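Local coordinates for protein mannan endo-1,6-alpha-mannosidase (Chaetomium thermophilum, PDB 6RY0) that probably cleaves alpha-1,6-mannosidic linkages, and is thought to act as a transglycosidase that moves GPI-anchored glycoproteins into the fungal cell wall, at residues N289-I294 against R329-V334; Q154-A159 against A210-N215. All blocks are in the same frame, centred on the assembly; numbering follows the deposited sequence.

Interaction 1: N289-I294 against R329-V334; sequences NLLTGI and RWMAVV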
loop_
_atom_site.group_PDB
_atom_site.type_symbol
_atom_site.label_atom_id
_atom_site.label_comp_id
_atom_site.label_asym_id
_atom_site.label_seq_id
_atom_site.Cartn_x
_atom_site.Cartn_y
_atom_site.Cartn_z
ATOM N N ASN A 289 -15.278 10.071 -9.148
ATOM C CA ASN A 289 -14.473 11.283 -9.246
ATOM C C ASN A 289 -12.993 11.008 -9.035
ATOM O O ASN A 289 -12.162 11.519 -9.788
ATOM C CB ASN A 289 -14.976 12.335 -8.265
ATOM C CG ASN A 289 -16.220 13.055 -8.755
ATOM O OD1 ASN A 289 -16.391 13.263 -9.940
ATOM N ND2 ASN A 289 -17.063 13.461 -7.841
ATOM N N LEU A 290 -12.657 10.213 -8.017
ATOM C CA LEU A 290 -11.270 9.874 -7.799
ATOM C C LEU A 290 -10.714 9.117 -9.004
ATOM O O LEU A 290 -9.582 9.367 -9.431
ATOM C CB LEU A 290 -11.104 9.029 -6.539
ATOM C CG LEU A 290 -11.262 9.820 -5.240
ATOM C CD1 LEU A 290 -11.525 8.886 -4.072
ATOM C CD2 LEU A 290 -10.049 10.715 -4.950
ATOM N N LEU A 291 -11.480 8.185 -9.544
ATOM C CA LEU A 291 -11.041 7.397 -10.694
ATOM C C LEU A 291 -10.826 8.279 -11.918
ATOM O O LEU A 291 -9.828 8.147 -12.632
ATOM C CB LEU A 291 -12.054 6.307 -10.971
ATOM C CG LEU A 291 -11.746 5.385 -12.155
ATOM C CD1 LEU A 291 -10.339 4.780 -12.090
ATOM C CD2 LEU A 291 -12.807 4.307 -12.265
ATOM N N THR A 292 -11.758 9.189 -12.184
ATOM C CA THR A 292 -11.586 10.118 -13.293
ATOM C C THR A 292 -10.265 10.867 -13.155
ATOM O O THR A 292 -9.497 10.987 -14.110
ATOM C CB THR A 292 -12.763 11.086 -13.381
ATOM O OG1 THR A 292 -13.937 10.322 -13.666
ATOM C CG2 THR A 292 -12.586 12.163 -14.424
ATOM N N GLY A 293 -9.991 11.363 -11.956
ATOM C CA GLY A 293 -8.759 12.082 -11.728
ATOM C C GLY A 293 -7.525 11.220 -11.960
ATOM O O GLY A 293 -6.551 11.688 -12.573
ATOM N N ILE A 294 -7.543 9.993 -11.469
ATOM C CA ILE A 294 -6.388 9.116 -11.625
ATOM C C ILE A 294 -6.097 8.817 -13.081
ATOM O O ILE A 294 -4.938 8.854 -13.527
ATOM C CB ILE A 294 -6.621 7.833 -10.829
ATOM C CG1 ILE A 294 -6.510 8.095 -9.338
ATOM C CG2 ILE A 294 -5.686 6.716 -11.266
ATOM C CD1 ILE A 294 -7.158 7.024 -8.465
ATOM N N ARG A 329 -2.256 -2.934 -8.018
ATOM C CA ARG A 329 -2.917 -3.929 -7.155
ATOM C C ARG A 329 -4.209 -3.384 -6.575
ATOM O O ARG A 329 -5.211 -4.106 -6.486
ATOM C CB ARG A 329 -1.968 -4.382 -6.017
ATOM C CG ARG A 329 -0.922 -5.345 -6.440
ATOM C CD ARG A 329 0.214 -5.488 -5.379
ATOM N NE ARG A 329 -0.335 -5.762 -4.108
ATOM C CZ ARG A 329 -0.040 -5.115 -2.990
ATOM N NH1 ARG A 329 0.891 -4.167 -2.898
ATOM N NH2 ARG A 329 -0.737 -5.426 -1.877
ATOM N N TRP A 330 -4.177 -2.135 -6.131
ATOM C CA TRP A 330 -5.340 -1.525 -5.498
ATOM C C TRP A 330 -6.441 -1.267 -6.521
ATOM O O TRP A 330 -7.619 -1.548 -6.257
ATOM C CB TRP A 330 -4.955 -0.242 -4.791
ATOM C CG TRP A 330 -4.068 -0.425 -3.608
ATOM C CD1 TRP A 330 -3.850 -1.551 -2.893
ATOM C CD2 TRP A 330 -3.248 0.593 -3.025
ATOM N NE1 TRP A 330 -2.916 -1.291 -1.903
ATOM C CE2 TRP A 330 -2.542 0.024 -1.971
ATOM C CE3 TRP A 330 -3.034 1.935 -3.324
ATOM C CZ2 TRP A 330 -1.668 0.748 -1.182
ATOM C CZ3 TRP A 330 -2.135 2.653 -2.569
ATOM C CH2 TRP A 330 -1.480 2.056 -1.496
ATOM N N MET A 331 -6.086 -0.744 -7.692
ATOM C CA MET A 331 -7.101 -0.519 -8.729
ATOM C C MET A 331 -7.734 -1.825 -9.194
ATOM O O MET A 331 -8.926 -1.879 -9.476
ATOM C CB MET A 331 -6.547 0.274 -9.899
ATOM C CG MET A 331 -6.257 1.736 -9.538
ATOM S SD MET A 331 -5.624 2.736 -10.896
ATOM C CE MET A 331 -7.108 2.964 -11.858
ATOM N N ALA A 332 -6.953 -2.893 -9.254
ATOM C CA ALA A 332 -7.507 -4.182 -9.611
ATOM C C ALA A 332 -8.575 -4.608 -8.604
ATOM O O ALA A 332 -9.669 -5.059 -8.971
ATOM C CB ALA A 332 -6.416 -5.217 -9.767
ATOM N N VAL A 333 -8.294 -4.462 -7.310
ATOM C CA VAL A 333 -9.285 -4.814 -6.286
ATOM C C VAL A 333 -10.536 -3.927 -6.388
ATOM O O VAL A 333 -11.654 -4.414 -6.187
ATOM C CB VAL A 333 -8.656 -4.782 -4.879
ATOM C CG1 VAL A 333 -9.720 -4.832 -3.790
ATOM C CG2 VAL A 333 -7.694 -5.926 -4.744
ATOM N N VAL A 334 -10.365 -2.643 -6.737
ATOM C CA VAL A 334 -11.500 -1.764 -6.931
ATOM C C VAL A 334 -12.485 -2.367 -7.939
ATOM O O VAL A 334 -13.689 -2.241 -7.777
ATOM C CB VAL A 334 -11.042 -0.360 -7.330
ATOM C CG1 VAL A 334 -12.183 0.506 -7.855
ATOM C CG2 VAL A 334 -10.340 0.310 -6.156
#
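Next to Leu291, which touches Met331 across the contact, Thr292 OG1 is gripped by two groups, Asp288 O one turn earlier in its own helix and Arg344 NH2 of helix 342-358. The contact itself is apolar. It joins helix 281-298 to helix 323-337 within the alpha/alpha toroid of a glycosyl hydrolase family 76 protein. Between the two segments the nearest CA atoms are those of Leu291 and Met331, 9.1 Å apart. Met331 reaches about halfway across. Its chain runs straight as far as SD (chi2 -179°) and then bends at chi3, 74°, which swings the terminal methyl toward Leu291. Met331 CE lies 3.7 Å from Leu291 CD1, one branch of the leucine fork. The same methyl is 4.1 Å from Ile294 CG2, one helical turn further on. The thioether sulfur also takes part: Met331 SD is 4.0 Å from Ile294 CG2. The short branch of Ile294 does the touching here, and the two side chains run past each other in opposite directions. Ile345 of helix 342-358 packs on both Leu291 and Met331. Ala264 and Leu268 of helix 261-278 meet Ile294. The three touching residues are therefore buried by neighbouring helices as well as by each other. The two segments bury only 118 Å² between them, and one methionine supplies about half of it. All the cross-segment contacts are van der Waals contacts of methyl groups and a thioether. The fit thus depends on shape and on the bend of the methionine, without the directional control that a polar bond would give.

Interaction 2: Q154-A159 against A210-N215; sequences QWLALA and ARYTKN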
loop_
_atom_site.group_PDB
_atom_site.type_symbol
_atom_site.label_atom_id
_atom_site.label_comp_id
_atom_site.label_asym_id
_atom_site.label_seq_id
_atom_site.Cartn_x
_atom_site.Cartn_y
_atom_site.Cartn_z
ATOM N N GLN A 154 -2.989 -12.698 15.142
ATOM C CA GLN A 154 -3.728 -13.064 13.961
ATOM C C GLN A 154 -3.900 -11.864 13.031
ATOM O O GLN A 154 -3.838 -10.705 13.466
ATOM C CB GLN A 154 -5.085 -13.651 14.391
ATOM C CG GLN A 154 -4.949 -14.924 15.236
ATOM C CD GLN A 154 -4.302 -16.048 14.469
ATOM O OE1 GLN A 154 -4.730 -16.385 13.363
ATOM N NE2 GLN A 154 -3.259 -16.617 15.021
ATOM N N TRP A 155 -4.113 -12.114 11.732
ATOM C CA TRP A 155 -4.093 -11.035 10.765
ATOM C C TRP A 155 -5.126 -9.938 11.043
ATOM O O TRP A 155 -4.804 -8.752 11.052
ATOM C CB TRP A 155 -4.256 -11.554 9.328
ATOM C CG TRP A 155 -3.300 -12.626 8.942
ATOM C CD1 TRP A 155 -3.650 -13.792 8.324
ATOM C CD2 TRP A 155 -1.860 -12.626 9.048
ATOM N NE1 TRP A 155 -2.528 -14.524 8.043
ATOM C CE2 TRP A 155 -1.416 -13.839 8.477
ATOM C CE3 TRP A 155 -0.909 -11.751 9.570
ATOM C CZ2 TRP A 155 -0.075 -14.189 8.456
ATOM C CZ3 TRP A 155 0.424 -12.102 9.553
ATOM C CH2 TRP A 155 0.829 -13.303 8.998
ATOM N N LEU A 156 -6.385 -10.321 11.257
ATOM C CA LEU A 156 -7.404 -9.333 11.517
ATOM C C LEU A 156 -7.049 -8.538 12.787
ATOM O O LEU A 156 -7.163 -7.313 12.815
ATOM C CB LEU A 156 -8.783 -9.976 11.657
ATOM C CG LEU A 156 -9.928 -9.029 12.064
ATOM C CD1 LEU A 156 -10.173 -7.965 11.034
ATOM C CD2 LEU A 156 -11.194 -9.818 12.317
ATOM N N ALA A 157 -6.616 -9.240 13.833
ATOM C CA ALA A 157 -6.242 -8.595 15.082
ATOM C C ALA A 157 -5.115 -7.578 14.892
ATOM O O ALA A 157 -5.095 -6.542 15.562
ATOM C CB ALA A 157 -5.843 -9.621 16.112
ATOM N N LEU A 158 -4.159 -7.885 14.028
ATOM C CA LEU A 158 -3.074 -6.945 13.756
ATOM C C LEU A 158 -3.589 -5.704 13.052
ATOM O O LEU A 158 -3.203 -4.572 13.396
ATOM C CB LEU A 158 -1.978 -7.631 12.930
ATOM C CG LEU A 158 -1.112 -8.624 13.719
ATOM C CD1 LEU A 158 -0.366 -9.524 12.774
ATOM C CD2 LEU A 158 -0.164 -7.887 14.669
ATOM N N ALA A 159 -4.451 -5.879 12.046
ATOM C CA ALA A 159 -5.065 -4.727 11.391
ATOM C C ALA A 159 -5.865 -3.883 12.373
ATOM O O ALA A 159 -5.800 -2.656 12.361
ATOM C CB ALA A 159 -5.932 -5.205 10.241
ATOM N N ALA A 210 -14.411 -2.092 8.351
ATOM C CA ALA A 210 -15.879 -2.047 8.318
ATOM C C ALA A 210 -16.445 -3.159 7.453
ATOM O O ALA A 210 -17.335 -3.894 7.863
ATOM C CB ALA A 210 -16.364 -0.707 7.804
ATOM N N ARG A 211 -15.925 -3.287 6.233
ATOM C CA ARG A 211 -16.473 -4.303 5.345
ATOM C C ARG A 211 -16.260 -5.717 5.916
ATOM O O ARG A 211 -17.130 -6.580 5.819
ATOM C CB ARG A 211 -15.893 -4.192 3.938
ATOM C CG ARG A 211 -16.587 -5.134 2.962
ATOM C CD ARG A 211 -16.015 -5.067 1.578
ATOM N NE ARG A 211 -16.722 -5.925 0.639
ATOM C CZ ARG A 211 -16.349 -7.152 0.287
ATOM N NH1 ARG A 211 -15.296 -7.734 0.819
ATOM N NH2 ARG A 211 -17.032 -7.803 -0.662
ATOM N N TYR A 212 -15.079 -5.962 6.453
ATOM C CA TYR A 212 -14.774 -7.314 6.896
ATOM C C TYR A 212 -15.610 -7.685 8.120
ATOM O O TYR A 212 -16.178 -8.767 8.202
ATOM C CB TYR A 212 -13.281 -7.446 7.219
ATOM C CG TYR A 212 -12.850 -8.869 7.503
ATOM C CD1 TYR A 212 -13.061 -9.463 8.733
ATOM C CD2 TYR A 212 -12.240 -9.633 6.514
ATOM C CE1 TYR A 212 -12.714 -10.778 8.972
ATOM C CE2 TYR A 212 -11.867 -10.964 6.753
ATOM C CZ TYR A 212 -12.118 -11.528 7.988
ATOM O OH TYR A 212 -11.768 -12.839 8.231
ATOM N N THR A 213 -15.626 -6.805 9.104
ATOM C CA THR A 213 -16.235 -7.081 10.411
ATOM C C THR A 213 -17.703 -6.742 10.510
ATOM O O THR A 213 -18.355 -7.173 11.462
ATOM C CB THR A 213 -15.517 -6.319 11.530
ATOM O OG1 THR A 213 -15.809 -4.923 11.423
ATOM C CG2 THR A 213 -14.023 -6.574 11.606
ATOM N N LYS A 214 -18.199 -5.897 9.600
ATOM C CA LYS A 214 -19.541 -5.355 9.622
ATOM C C LYS A 214 -19.763 -4.472 10.856
ATOM O O LYS A 214 -20.879 -4.310 11.327
ATOM C CB LYS A 214 -20.597 -6.451 9.500
ATOM C CG LYS A 214 -20.389 -7.267 8.184
ATOM C CD LYS A 214 -21.233 -8.513 8.127
ATOM C CE LYS A 214 -20.986 -9.333 6.884
ATOM N NZ LYS A 214 -21.303 -8.608 5.633
ATOM N N ASN A 215 -18.704 -3.903 11.390
ATOM C CA ASN A 215 -18.815 -2.983 12.507
ATOM C C ASN A 215 -18.799 -1.539 12.019
ATOM O O ASN A 215 -17.843 -1.086 11.389
ATOM C CB ASN A 215 -17.682 -3.243 13.501
ATOM C CG ASN A 215 -17.776 -2.402 14.728
ATOM O OD1 ASN A 215 -17.475 -1.206 14.683
ATOM N ND2 ASN A 215 -18.111 -2.998 15.830
#
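Leu156, in the first turn of helix 155-167, packs on Tyr212 and Thr213 at the C-terminal end of helix 196-213. This is helix packing within the alpha/alpha toroid of family 76. Along the second segment, Arg211 is held outside the contact, with NE bonded to Asn276 OD1. Tyr212 then meets the leucine fork with its CD1 and CE1 atoms. Leu156 CD2 approaches the ring obliquely, 3.8 Å from Tyr212 CE1. The other branch, Leu156 CD1, is 4.0 Å from Tyr212 CD1, so both methyls bear on the same ring bond. Met138 of helix 127-142 also touches Tyr212. Thr213 follows, and its methyl CG2 is 4.1 Å from Leu156 CD1. Its chi1 of 71° sends OG1 the other way, back into its own helix end, where it bonds to Leu209 O. After Lys214, whose phi is positive, Asn215 N bonds to Thr213 OG1 at 3.1 Å, which makes an ST turn. Asn215 is the N-cap of helix 216-231, and its OD1 accepts from Thr217 N.

How the interactions relate
Both contacts are buried and apolar, but they share no helix. Interaction 1 lies deeper, about 13 Å from the chain centre against about 17 Å for interaction 2, and their own centres are about 23 Å apart. Interaction 1 joins the middles of two helices through a bent methionine thioether. Interaction 2 joins helix ends through a leucine fork on an aromatic ring, and there the partly exposed Thr213 combines a methyl contact with the hydrogen bonds of an ST turn. Interaction 2 closes in the sequence before interaction 1 opens. The two do not touch, and neither lies at the calcium site. Each ties together a different pair of helices in the same family 76 domain.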